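Local coordinates for protein UDP-galactopyranose mutase (Deinococcus radiodurans, PDB 3HE3) that probably interconverts UDP-galactopyranose and UDP-galactofuranose, as a flavoenzyme that carries FAD and binds UDP in its substrate pocket, at residues T304-F309 / V322-P327; V111-D116 / N296-Y301; R181-L186 / R275-R280. All blocks are in the same frame, centred on the assembly; numbering follows the deposited sequence.

Contact 1 (T304-F309 / V322-P327). With UDP (uridine-5'-diphosphate), chain S.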
loop_
_atom_site.group_PDB
_atom_site.type_symbol
_atom_site.label_atom_id
_atom_site.label_comp_id
_atom_site.label_asym_id
_atom_site.label_seq_id
_atom_site.Cartn_x
_atom_site.Cartn_y
_atom_site.Cartn_z
ATOM N N THR E 304 15.422 -5.389 -23.196
ATOM C CA THR E 304 14.564 -5.953 -24.228
ATOM C C THR E 304 13.528 -4.936 -24.667
ATOM O O THR E 304 13.092 -4.944 -25.815
ATOM C CB THR E 304 13.832 -7.207 -23.729
ATOM O OG1 THR E 304 13.298 -6.959 -22.423
ATOM C CG2 THR E 304 14.783 -8.387 -23.662
ATOM N N ARG E 305 13.148 -4.052 -23.749
ATOM C CA ARG E 305 12.050 -3.131 -24.001
ATOM C C ARG E 305 11.918 -2.054 -22.932
ATOM O O ARG E 305 12.405 -2.210 -21.811
ATOM C CB ARG E 305 10.747 -3.915 -24.071
ATOM C CG ARG E 305 10.535 -4.804 -22.864
ATOM C CD ARG E 305 9.348 -5.714 -23.057
ATOM N NE ARG E 305 9.027 -6.442 -21.836
ATOM C CZ ARG E 305 8.082 -7.372 -21.752
ATOM N NH1 ARG E 305 7.366 -7.688 -22.823
ATOM N NH2 ARG E 305 7.856 -7.987 -20.599
ATOM N N VAL E 306 11.248 -0.965 -23.301
ATOM C CA VAL E 306 10.905 0.110 -22.382
ATOM C C VAL E 306 9.395 0.225 -22.337
ATOM O O VAL E 306 8.731 0.148 -23.370
ATOM C CB VAL E 306 11.415 1.474 -22.877
ATOM C CG1 VAL E 306 11.715 2.389 -21.695
ATOM C CG2 VAL E 306 12.618 1.307 -23.778
ATOM N N SER E 307 8.851 0.425 -21.143
ATOM C CA SER E 307 7.417 0.611 -20.991
ATOM C C SER E 307 7.122 1.937 -20.304
ATOM O O SER E 307 7.869 2.365 -19.422
ATOM C CB SER E 307 6.808 -0.544 -20.195
ATOM O OG SER E 307 6.850 -1.749 -20.937
ATOM N N GLU E 308 6.035 2.587 -20.714
ATOM C CA GLU E 308 5.620 3.840 -20.093
ATOM C C GLU E 308 4.243 3.683 -19.461
ATOM O O GLU E 308 3.236 3.553 -20.160
ATOM C CB GLU E 308 5.621 4.977 -21.113
ATOM C CG GLU E 308 5.516 6.355 -20.483
ATOM C CD GLU E 308 5.643 7.469 -21.498
ATOM O OE1 GLU E 308 5.689 8.646 -21.086
ATOM O OE2 GLU E 308 5.698 7.167 -22.707
ATOM N N PHE E 309 4.207 3.710 -18.134
ATOM C CA PHE E 309 3.010 3.332 -17.391
ATOM C C PHE E 309 1.777 4.208 -17.626
ATOM O O PHE E 309 0.650 3.710 -17.570
ATOM C CB PHE E 309 3.326 3.201 -15.899
ATOM C CG PHE E 309 4.286 2.090 -15.591
ATOM C CD1 PHE E 309 5.607 2.363 -15.282
ATOM C CD2 PHE E 309 3.875 0.768 -15.640
ATOM C CE1 PHE E 309 6.494 1.337 -15.012
ATOM C CE2 PHE E 309 4.755 -0.258 -15.373
ATOM C CZ PHE E 309 6.065 0.027 -15.056
ATOM N N VAL E 322 9.032 5.430 -16.641
ATOM C CA VAL E 322 9.242 4.273 -17.504
ATOM C C VAL E 322 10.035 3.190 -16.779
ATOM O O VAL E 322 10.616 3.440 -15.722
ATOM C CB VAL E 322 10.013 4.669 -18.776
ATOM C CG1 VAL E 322 9.205 5.659 -19.608
ATOM C CG2 VAL E 322 11.369 5.256 -18.410
ATOM N N VAL E 323 10.060 1.988 -17.351
ATOM C CA VAL E 323 10.882 0.902 -16.818
ATOM C C VAL E 323 11.614 0.158 -17.928
ATOM O O VAL E 323 11.024 -0.178 -18.953
ATOM C CB VAL E 323 10.053 -0.115 -16.006
ATOM C CG1 VAL E 323 8.974 -0.745 -16.875
ATOM C CG2 VAL E 323 10.960 -1.187 -15.431
ATOM N N TYR E 324 12.904 -0.094 -17.720
ATOM C CA TYR E 324 13.704 -0.864 -18.665
ATOM C C TYR E 324 13.891 -2.292 -18.158
ATOM O O TYR E 324 14.206 -2.502 -16.987
ATOM C CB TYR E 324 15.062 -0.194 -18.887
ATOM C CG TYR E 324 14.979 1.118 -19.636
ATOM C CD1 TYR E 324 15.069 1.156 -21.023
ATOM C CD2 TYR E 324 14.802 2.321 -18.961
ATOM C CE1 TYR E 324 14.988 2.351 -21.715
ATOM C CE2 TYR E 324 14.720 3.524 -19.645
ATOM C CZ TYR E 324 14.811 3.532 -21.023
ATOM O OH TYR E 324 14.729 4.721 -21.713
ATOM N N GLU E 325 13.688 -3.272 -19.035
ATOM C CA GLU E 325 13.804 -4.676 -18.643
ATOM C C GLU E 325 15.096 -5.328 -19.114
ATOM O O GLU E 325 15.361 -5.409 -20.313
ATOM C CB GLU E 325 12.616 -5.488 -19.152
ATOM C CG GLU E 325 11.366 -5.368 -18.306
ATOM C CD GLU E 325 10.230 -6.218 -18.842
ATOM O OE1 GLU E 325 9.135 -5.663 -19.089
ATOM O OE2 GLU E 325 10.435 -7.439 -19.030
ATOM N N TYR E 326 15.883 -5.806 -18.156
ATOM C CA TYR E 326 17.112 -6.533 -18.446
ATOM C C TYR E 326 16.956 -7.998 -18.071
ATOM O O TYR E 326 16.702 -8.322 -16.909
ATOM C CB TYR E 326 18.280 -5.938 -17.663
ATOM C CG TYR E 326 18.568 -4.495 -17.998
ATOM C CD1 TYR E 326 17.898 -3.467 -17.351
ATOM C CD2 TYR E 326 19.510 -4.162 -18.964
ATOM C CE1 TYR E 326 18.159 -2.141 -17.657
ATOM C CE2 TYR E 326 19.778 -2.841 -19.275
ATOM C CZ TYR E 326 19.099 -1.834 -18.618
ATOM O OH TYR E 326 19.362 -0.519 -18.923
ATOM N N PRO E 327 17.103 -8.897 -19.055
ATOM C CA PRO E 327 17.007 -10.333 -18.768
ATOM C C PRO E 327 18.186 -10.805 -17.913
ATOM O O PRO E 327 19.310 -10.347 -18.115
ATOM C CB PRO E 327 17.047 -10.976 -20.163
ATOM C CG PRO E 327 16.683 -9.875 -21.108
ATOM C CD PRO E 327 17.250 -8.631 -20.493
HETATM N N1 UDP S . 9.422 -12.199 -29.219
HETATM C C2 UDP S . 10.360 -11.769 -30.138
HETATM N N3 UDP S . 10.321 -10.477 -30.621
HETATM C C4 UDP S . 9.343 -9.605 -30.187
HETATM C C5 UDP S . 8.400 -10.042 -29.261
HETATM C C6 UDP S . 8.398 -11.372 -28.852
HETATM O O2 UDP S . 11.238 -12.537 -30.531
HETATM O O4 UDP S . 9.311 -8.449 -30.620
HETATM C "C1'" UDP S . 9.484 -13.584 -28.716
HETATM C "C2'" UDP S . 10.413 -13.630 -27.518
HETATM O "O2'" UDP S . 11.176 -14.813 -27.554
HETATM C "C3'" UDP S . 9.469 -13.650 -26.335
HETATM C "C4'" UDP S . 8.244 -14.346 -26.897
HETATM O "O4'" UDP S . 8.207 -14.000 -28.267
HETATM O "O3'" UDP S . 10.024 -14.360 -25.256
HETATM C "C5'" UDP S . 6.955 -13.941 -26.194
HETATM O "O5'" UDP S . 6.882 -12.541 -26.058
HETATM P PA UDP S . 5.828 -11.912 -25.019
HETATM O O1A UDP S . 4.467 -12.408 -25.336
HETATM O O2A UDP S . 5.865 -10.431 -25.037
HETATM O O3A UDP S . 6.277 -12.527 -23.601
HETATM P PB UDP S . 6.480 -11.631 -22.280
HETATM O O1B UDP S . 7.889 -11.195 -22.188
HETATM O O2B UDP S . 6.110 -12.429 -21.089
HETATM O O3B UDP S . 5.610 -10.439 -22.361
HETATM O O HOH W 1 11.838 -8.653 -21.044
#
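R305 sets its CG between its own backbone N and carbonyl carbon (chi1 53°) and then runs extended to NE, while E325 turns CG anti to its carbonyl carbon (chi1 -80°); the two long chains rise from neighbouring strands on the same face of the sheet and meet as a salt bridge. The arginine grips side-on with two nitrogens: R305 NE lies 2.9 Å from E325 OE1, approaching from above the carboxylate plane, and R305 NH2 reaches the syn lone pair of E325 OE2 at 3.1 Å. The two flat groups stand 73° apart. With that edge engaged, R305 NH1 is left to bond O3B of the UDP beta-phosphate at 3.3 Å, the phosphate oxygen near the guanidinium plane. A water joins E325 OE2 to T304 OG1, and FAD touches E325 as well. A lysine in place of R305 would probably lose the two-pronged hold on E325, leaving the carboxylate without its planar partner and the phosphate less precisely met. On the other face V306 CG1 sits over the Y324 ring, 3.5 Å from its centroid, a CH-pi contact. Back on the R305 face, F309 CZ packs on V323 CG1 at 3.5 Å, beyond the hydrogen-bonded pair S307 and V323, whose S307 N to V323 O bond is 3.1 Å. S307 OG itself bonds T294. These are adjacent antiparallel strands, 305-308 and 320-336, in the mixed sheet of the mutase fold, presenting a carboxylate-anchored arginine to the diphosphate of the substrate site.

Contact 2 (V111-D116 / N296-Y301). With UDP (uridine-5'-diphosphate), chain S.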
loop_
_atom_site.group_PDB
_atom_site.type_symbol
_atom_site.label_atom_id
_atom_site.label_comp_id
_atom_site.label_asym_id
_atom_site.label_seq_id
_atom_site.Cartn_x
_atom_site.Cartn_y
_atom_site.Cartn_z
ATOM N N VAL E 111 2.302 -2.320 -29.134
ATOM C CA VAL E 111 3.753 -2.370 -29.025
ATOM C C VAL E 111 4.445 -2.057 -30.352
ATOM O O VAL E 111 4.069 -2.572 -31.403
ATOM C CB VAL E 111 4.216 -3.743 -28.510
ATOM C CG1 VAL E 111 5.733 -3.847 -28.548
ATOM C CG2 VAL E 111 3.684 -3.984 -27.097
ATOM N N LEU E 112 5.454 -1.193 -30.291
ATOM C CA LEU E 112 6.301 -0.900 -31.440
ATOM C C LEU E 112 7.662 -1.560 -31.256
ATOM O O LEU E 112 8.180 -1.635 -30.143
ATOM C CB LEU E 112 6.477 0.607 -31.602
ATOM C CG LEU E 112 5.603 1.346 -32.615
ATOM C CD1 LEU E 112 4.472 0.472 -33.122
ATOM C CD2 LEU E 112 5.055 2.600 -31.958
ATOM N N ALA E 113 8.233 -2.048 -32.350
ATOM C CA ALA E 113 9.557 -2.651 -32.317
ATOM C C ALA E 113 10.545 -1.771 -33.068
ATOM O O ALA E 113 10.300 -1.379 -34.214
ATOM C CB ALA E 113 9.525 -4.038 -32.926
ATOM N N SER E 114 11.656 -1.454 -32.410
ATOM C CA SER E 114 12.702 -0.651 -33.028
ATOM C C SER E 114 13.530 -1.521 -33.967
ATOM O O SER E 114 14.342 -2.332 -33.534
ATOM C CB SER E 114 13.586 -0.009 -31.961
ATOM O OG SER E 114 14.456 0.953 -32.532
ATOM N N VAL E 115 13.305 -1.354 -35.263
ATOM C CA VAL E 115 13.984 -2.161 -36.261
ATOM C C VAL E 115 14.418 -1.277 -37.422
ATOM O O VAL E 115 13.598 -0.568 -38.009
ATOM C CB VAL E 115 13.064 -3.283 -36.790
ATOM C CG1 VAL E 115 13.715 -4.005 -37.949
ATOM C CG2 VAL E 115 12.716 -4.252 -35.673
ATOM N N ASP E 116 15.708 -1.319 -37.748
ATOM C CA ASP E 116 16.249 -0.512 -38.830
ATOM C C ASP E 116 15.936 0.961 -38.620
ATOM O O ASP E 116 15.609 1.672 -39.570
ATOM C CB ASP E 116 15.693 -0.977 -40.177
ATOM C CG ASP E 116 16.402 -2.207 -40.705
ATOM O OD1 ASP E 116 17.300 -2.721 -40.001
ATOM O OD2 ASP E 116 16.065 -2.657 -41.823
ATOM N N ASN E 296 9.843 -2.408 -28.131
ATOM C CA ASN E 296 10.754 -3.548 -28.089
ATOM C C ASN E 296 12.077 -3.256 -28.785
ATOM O O ASN E 296 12.118 -2.539 -29.784
ATOM C CB ASN E 296 10.109 -4.772 -28.740
ATOM C CG ASN E 296 9.082 -5.434 -27.851
ATOM O OD1 ASN E 296 8.850 -5.005 -26.719
ATOM N ND2 ASN E 296 8.460 -6.491 -28.358
ATOM N N TYR E 297 13.157 -3.829 -28.264
ATOM C CA TYR E 297 14.469 -3.667 -28.883
ATOM C C TYR E 297 15.082 -5.010 -29.250
ATOM O O TYR E 297 15.868 -5.571 -28.493
ATOM C CB TYR E 297 15.397 -2.851 -27.977
ATOM C CG TYR E 297 14.982 -1.397 -27.888
ATOM C CD1 TYR E 297 14.286 -0.916 -26.785
ATOM C CD2 TYR E 297 15.256 -0.515 -28.924
ATOM C CE1 TYR E 297 13.892 0.406 -26.710
ATOM C CE2 TYR E 297 14.866 0.805 -28.860
ATOM C CZ TYR E 297 14.182 1.262 -27.753
ATOM O OH TYR E 297 13.791 2.585 -27.689
ATOM N N PRO E 298 14.709 -5.532 -30.425
ATOM C CA PRO E 298 15.169 -6.837 -30.909
ATOM C C PRO E 298 16.663 -6.863 -31.210
ATOM O O PRO E 298 17.309 -7.885 -30.987
ATOM C CB PRO E 298 14.388 -7.024 -32.217
ATOM C CG PRO E 298 13.262 -6.040 -32.162
ATOM C CD PRO E 298 13.785 -4.887 -31.372
ATOM N N ASN E 299 17.202 -5.751 -31.700
ATOM C CA ASN E 299 18.548 -5.742 -32.264
ATOM C C ASN E 299 19.547 -4.798 -31.598
ATOM O O ASN E 299 20.728 -4.795 -31.942
ATOM C CB ASN E 299 18.471 -5.415 -33.753
ATOM C CG ASN E 299 17.588 -6.375 -34.511
ATOM O OD1 ASN E 299 17.532 -7.564 -34.196
ATOM N ND2 ASN E 299 16.889 -5.867 -35.519
ATOM N N ASP E 300 19.076 -3.994 -30.653
ATOM C CA ASP E 300 19.937 -3.011 -30.009
ATOM C C ASP E 300 19.771 -3.059 -28.493
ATOM O O ASP E 300 18.749 -3.525 -27.991
ATOM C CB ASP E 300 19.618 -1.609 -30.539
ATOM C CG ASP E 300 19.520 -1.563 -32.062
ATOM O OD1 ASP E 300 18.398 -1.392 -32.583
ATOM O OD2 ASP E 300 20.563 -1.705 -32.738
ATOM N N TYR E 301 20.791 -2.600 -27.773
ATOM C CA TYR E 301 20.707 -2.395 -26.324
ATOM C C TYR E 301 20.708 -3.677 -25.474
ATOM O O TYR E 301 20.480 -4.775 -25.976
ATOM C CB TYR E 301 19.496 -1.519 -25.977
ATOM C CG TYR E 301 19.558 -0.132 -26.572
ATOM C CD1 TYR E 301 20.568 0.753 -26.211
ATOM C CD2 TYR E 301 18.604 0.301 -27.488
ATOM C CE1 TYR E 301 20.630 2.030 -26.751
ATOM C CE2 TYR E 301 18.659 1.576 -28.031
ATOM C CZ TYR E 301 19.675 2.433 -27.657
ATOM O OH TYR E 301 19.739 3.700 -28.190
HETATM N N1 UDP S . 9.422 -12.199 -29.219
HETATM C C2 UDP S . 10.360 -11.769 -30.138
HETATM N N3 UDP S . 10.321 -10.477 -30.621
HETATM C C4 UDP S . 9.343 -9.605 -30.187
HETATM C C5 UDP S . 8.400 -10.042 -29.261
HETATM C C6 UDP S . 8.398 -11.372 -28.852
HETATM O O2 UDP S . 11.238 -12.537 -30.531
HETATM O O4 UDP S . 9.311 -8.449 -30.620
HETATM C "C1'" UDP S . 9.484 -13.584 -28.716
HETATM C "C2'" UDP S . 10.413 -13.630 -27.518
HETATM O "O2'" UDP S . 11.176 -14.813 -27.554
HETATM C "C3'" UDP S . 9.469 -13.650 -26.335
HETATM C "C4'" UDP S . 8.244 -14.346 -26.897
HETATM O "O4'" UDP S . 8.207 -14.000 -28.267
HETATM O "O3'" UDP S . 10.024 -14.360 -25.256
HETATM C "C5'" UDP S . 6.955 -13.941 -26.194
HETATM O "O5'" UDP S . 6.882 -12.541 -26.058
HETATM P PA UDP S . 5.828 -11.912 -25.019
HETATM O O1A UDP S . 4.467 -12.408 -25.336
HETATM O O2A UDP S . 5.865 -10.431 -25.037
HETATM O O3A UDP S . 6.277 -12.527 -23.601
HETATM P PB UDP S . 6.480 -11.631 -22.280
HETATM O O1B UDP S . 7.889 -11.195 -22.188
HETATM O O2B UDP S . 6.110 -12.429 -21.089
HETATM O O3B UDP S . 5.610 -10.439 -22.361
HETATM O O HOH W 2 16.592 0.263 -34.421
HETATM O O HOH W 3 16.328 -3.151 -31.867
HETATM O O HOH W 4 17.383 -3.071 -36.293
#
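N296 and V111 meet beside the uracil of UDP, where a short parallel pairing within the mixed sheet sets strand 111-115 against the end of strand 294-296. V111 CG1 lies 3.8 Å from N296 CG, the two side chains crossing at about a right angle. Turned anti to its carbonyl carbon (chi1 -77°), the amide of N296 sends ND2 to UDP O4, a bond of 3.1 Å that reads the base at its carbonyl. The asparagine also touches R305 and Y179, which belong to the same pocket. Behind this first shell both polar backbone atoms of N296 are engaged: N296 N donates to L112 O at 2.7 Å, and N296 O accepts from S114 N at 2.9 Å, in a nearly straight bond (173° at the hydrogen). A113, paired with N296, lies between these two bonds. Farther out the chain leaves the sheet. Y297 brings its ring to S114 CB, and P298 fills the next position, its CG 4.0 Å from V115 CG2. V115 in turn leans on F175 of helix 169-184. Toward the outer end waters supplement the direct contacts: one molecule links S114 OG with D300 OD1, and another bridges D116 N and N299 ND2, which also bonds K174 O. A third gathers the turn, donating hydrogen bonds to S114 O and D300 OD1 and accepting one from N299 N at 2.7 Å.

Contact 3 (R181-L186 / R275-R280). With UDP (uridine-5'-diphosphate), chain S.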
loop_
_atom_site.group_PDB
_atom_site.type_symbol
_atom_site.label_atom_id
_atom_site.label_comp_id
_atom_site.label_asym_id
_atom_site.label_seq_id
_atom_site.Cartn_x
_atom_site.Cartn_y
_atom_site.Cartn_z
ATOM N N ARG E 181 17.257 -14.417 -28.174
ATOM C CA ARG E 181 18.576 -14.702 -27.619
ATOM C C ARG E 181 18.875 -13.797 -26.436
ATOM O O ARG E 181 19.493 -14.219 -25.464
ATOM C CB ARG E 181 19.665 -14.536 -28.677
ATOM C CG ARG E 181 19.721 -15.650 -29.708
ATOM C CD ARG E 181 20.873 -15.429 -30.672
ATOM N NE ARG E 181 20.883 -16.412 -31.747
ATOM C CZ ARG E 181 21.676 -16.347 -32.811
ATOM N NH1 ARG E 181 22.530 -15.342 -32.943
ATOM N NH2 ARG E 181 21.615 -17.287 -33.745
ATOM N N LYS E 182 18.436 -12.545 -26.528
ATOM C CA LYS E 182 18.650 -11.586 -25.454
ATOM C C LYS E 182 17.745 -11.897 -24.262
ATOM O O LYS E 182 18.174 -11.824 -23.110
ATOM C CB LYS E 182 18.428 -10.152 -25.955
ATOM C CG LYS E 182 18.688 -9.090 -24.900
ATOM C CD LYS E 182 18.932 -7.722 -25.516
ATOM C CE LYS E 182 17.779 -7.286 -26.409
ATOM N NZ LYS E 182 17.991 -5.917 -26.953
ATOM N N GLN E 183 16.500 -12.264 -24.549
ATOM C CA GLN E 183 15.508 -12.505 -23.504
ATOM C C GLN E 183 15.728 -13.818 -22.750
ATOM O O GLN E 183 15.598 -13.869 -21.524
ATOM C CB GLN E 183 14.093 -12.456 -24.094
ATOM C CG GLN E 183 13.017 -13.084 -23.217
ATOM C CD GLN E 183 12.794 -12.345 -21.904
ATOM O OE1 GLN E 183 13.561 -11.454 -21.527
ATOM N NE2 GLN E 183 11.733 -12.718 -21.198
ATOM N N TRP E 184 16.070 -14.874 -23.482
ATOM C CA TRP E 184 16.163 -16.208 -22.895
ATOM C C TRP E 184 17.593 -16.674 -22.624
ATOM O O TRP E 184 17.834 -17.445 -21.698
ATOM C CB TRP E 184 15.447 -17.224 -23.787
ATOM C CG TRP E 184 13.973 -16.992 -23.885
ATOM C CD1 TRP E 184 13.302 -16.384 -24.907
ATOM C CD2 TRP E 184 12.983 -17.358 -22.915
ATOM N NE1 TRP E 184 11.954 -16.356 -24.634
ATOM C CE2 TRP E 184 11.735 -16.944 -23.421
ATOM C CE3 TRP E 184 13.035 -17.995 -21.675
ATOM C CZ2 TRP E 184 10.548 -17.151 -22.722
ATOM C CZ3 TRP E 184 11.854 -18.197 -20.985
ATOM C CH2 TRP E 184 10.628 -17.777 -21.508
ATOM N N GLY E 185 18.536 -16.203 -23.430
ATOM C CA GLY E 185 19.905 -16.673 -23.340
ATOM C C GLY E 185 20.088 -17.914 -24.190
ATOM O O GLY E 185 21.144 -18.544 -24.179
ATOM N N LEU E 186 19.040 -18.267 -24.928
ATOM C CA LEU E 186 19.064 -19.393 -25.852
ATOM C C LEU E 186 18.718 -18.916 -27.258
ATOM O O LEU E 186 18.170 -17.829 -27.434
ATOM C CB LEU E 186 18.042 -20.445 -25.420
ATOM C CG LEU E 186 18.471 -21.529 -24.428
ATOM C CD1 LEU E 186 19.771 -21.171 -23.739
ATOM C CD2 LEU E 186 17.364 -21.796 -23.406
ATOM N N ARG E 275 13.906 -18.364 -15.910
ATOM C CA ARG E 275 14.563 -17.143 -16.364
ATOM C C ARG E 275 14.111 -15.954 -15.515
ATOM O O ARG E 275 12.937 -15.858 -15.140
ATOM C CB ARG E 275 14.263 -16.888 -17.838
ATOM C CG ARG E 275 15.098 -15.787 -18.469
ATOM C CD ARG E 275 16.578 -16.140 -18.495
ATOM N NE ARG E 275 17.315 -15.275 -19.418
ATOM C CZ ARG E 275 18.638 -15.272 -19.554
ATOM N NH1 ARG E 275 19.389 -16.085 -18.822
ATOM N NH2 ARG E 275 19.212 -14.451 -20.422
ATOM N N SER E 276 15.045 -15.056 -15.210
ATOM C CA SER E 276 14.767 -13.922 -14.331
ATOM C C SER E 276 14.934 -12.579 -15.037
ATOM O O SER E 276 15.265 -12.521 -16.220
ATOM C CB SER E 276 15.658 -13.978 -13.090
ATOM O OG SER E 276 15.313 -12.955 -12.172
ATOM N N LEU E 277 14.709 -11.500 -14.295
ATOM C CA LEU E 277 14.734 -10.155 -14.859
ATOM C C LEU E 277 15.225 -9.113 -13.869
ATOM O O LEU E 277 15.029 -9.241 -12.663
ATOM C CB LEU E 277 13.331 -9.753 -15.303
ATOM C CG LEU E 277 12.823 -10.375 -16.592
ATOM C CD1 LEU E 277 11.335 -10.111 -16.731
ATOM C CD2 LEU E 277 13.599 -9.811 -17.772
ATOM N N GLU E 278 15.857 -8.070 -14.394
ATOM C CA GLU E 278 16.145 -6.870 -13.616
ATOM C C GLU E 278 15.407 -5.675 -14.221
ATOM O O GLU E 278 15.348 -5.520 -15.441
ATOM C CB GLU E 278 17.646 -6.593 -13.551
ATOM C CG GLU E 278 17.962 -5.112 -13.447
ATOM C CD GLU E 278 19.327 -4.830 -12.851
ATOM O OE1 GLU E 278 20.190 -5.736 -12.865
ATOM O OE2 GLU E 278 19.531 -3.694 -12.365
ATOM N N PHE E 279 14.835 -4.839 -13.363
ATOM C CA PHE E 279 14.073 -3.683 -13.819
ATOM C C PHE E 279 14.758 -2.381 -13.414
ATOM O O PHE E 279 15.198 -2.229 -12.272
ATOM C CB PHE E 279 12.658 -3.720 -13.242
ATOM C CG PHE E 279 11.979 -5.055 -13.373
ATOM C CD1 PHE E 279 11.984 -5.954 -12.320
ATOM C CD2 PHE E 279 11.334 -5.411 -14.549
ATOM C CE1 PHE E 279 11.358 -7.187 -12.436
ATOM C CE2 PHE E 279 10.708 -6.640 -14.671
ATOM C CZ PHE E 279 10.720 -7.528 -13.614
ATOM N N ARG E 280 14.860 -1.446 -14.351
ATOM C CA ARG E 280 15.379 -0.127 -14.026
ATOM C C ARG E 280 14.344 0.957 -14.302
ATOM O O ARG E 280 14.048 1.287 -15.451
ATOM C CB ARG E 280 16.714 0.140 -14.728
ATOM C CG ARG E 280 17.815 -0.780 -14.205
ATOM C CD ARG E 280 19.201 -0.462 -14.749
ATOM N NE ARG E 280 20.015 -1.675 -14.828
ATOM C CZ ARG E 280 21.346 -1.703 -14.808
ATOM N NH1 ARG E 280 22.040 -0.578 -14.695
ATOM N NH2 ARG E 280 21.983 -2.865 -14.889
HETATM N N1 UDP S . 9.422 -12.199 -29.219
HETATM C C2 UDP S . 10.360 -11.769 -30.138
HETATM N N3 UDP S . 10.321 -10.477 -30.621
HETATM C C4 UDP S . 9.343 -9.605 -30.187
HETATM C C5 UDP S . 8.400 -10.042 -29.261
HETATM C C6 UDP S . 8.398 -11.372 -28.852
HETATM O O2 UDP S . 11.238 -12.537 -30.531
HETATM O O4 UDP S . 9.311 -8.449 -30.620
HETATM C "C1'" UDP S . 9.484 -13.584 -28.716
HETATM C "C2'" UDP S . 10.413 -13.630 -27.518
HETATM O "O2'" UDP S . 11.176 -14.813 -27.554
HETATM C "C3'" UDP S . 9.469 -13.650 -26.335
HETATM C "C4'" UDP S . 8.244 -14.346 -26.897
HETATM O "O4'" UDP S . 8.207 -14.000 -28.267
HETATM O "O3'" UDP S . 10.024 -14.360 -25.256
HETATM C "C5'" UDP S . 6.955 -13.941 -26.194
HETATM O "O5'" UDP S . 6.882 -12.541 -26.058
HETATM P PA UDP S . 5.828 -11.912 -25.019
HETATM O O1A UDP S . 4.467 -12.408 -25.336
HETATM O O2A UDP S . 5.865 -10.431 -25.037
HETATM O O3A UDP S . 6.277 -12.527 -23.601
HETATM P PB UDP S . 6.480 -11.631 -22.280
HETATM O O1B UDP S . 7.889 -11.195 -22.188
HETATM O O2B UDP S . 6.110 -12.429 -21.089
HETATM O O3B UDP S . 5.610 -10.439 -22.361
#
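R275 reaches from the edge strand to the carboxy-terminal end of helix 169-184, and a single direct hydrogen bond joins the two segments: R275 NE donates to Q183 O, 3.1 Å away, with 162° at the hydrogen. The oxygen lies near the guanidinium plane, whereas the donor is tilted from the carbonyl plane of Q183. R275 starts with CG anti to the backbone N (chi1 -169°) and bends at chi2 (64°), which lays its head across the last helical turn. Contacts over the flat group come next. W184 O stands above the centre of the guanidinium, 3.2 Å from R275 CZ, a placement over the face and not a hydrogen bond, and G185 N lies over the same group. Placing this positive group among carbonyl oxygens at a helix end would probably suit the helix dipole. G185 leaves the helix with positive phi, where a CB would be jammed against W184 O, which by itself calls for glycine, and would probably crowd R275 NH2 too. The helix belongs to the substrate-binding region of the mutase, while strand 274-284 forms an outermost strand of the mixed sheet, so R275 ties helix to sheet behind the nucleotide pocket. Van der Waals contact is sparser: R275 CB packs obliquely on the indole, 4.2 Å from W184 CZ3, and L277 CD2 lies 4.1 Å from the amide oxygen Q183 OE1. L277 also touches FAD. The ligand contacts issue from the far side of the same tryptophan. W184 NE1 donates to the ribose hydroxyl O3' of UDP at 2.8 Å, with a weak second bond to O2', and Y335 meets the indole ring.

How the contacts relate
Contacts 1 and 2 both reach one mixed sheet, their centres about 12 Å apart, contact 2 running on into the loop after strand 294-296. Contact 3 joins that sheet to helix 169-184; its centre is about 12 Å from that of contact 1 and about 15 Å from that of contact 2. Strand 274-284 neighbours 320-336, so Y326 O and E278 N, 2.7 Å apart, link contacts 1 and 3. T304 O and Y297 N tie contact 1 to contact 2. K182 NZ reaches Y297 O and Y301 O. Along the chain contact 3 nests inside the loop closed by contact 2, and contact 1 follows. Sheet and helix thus line one UDP site, meeting phosphate, base and ribose with residues far apart in sequence.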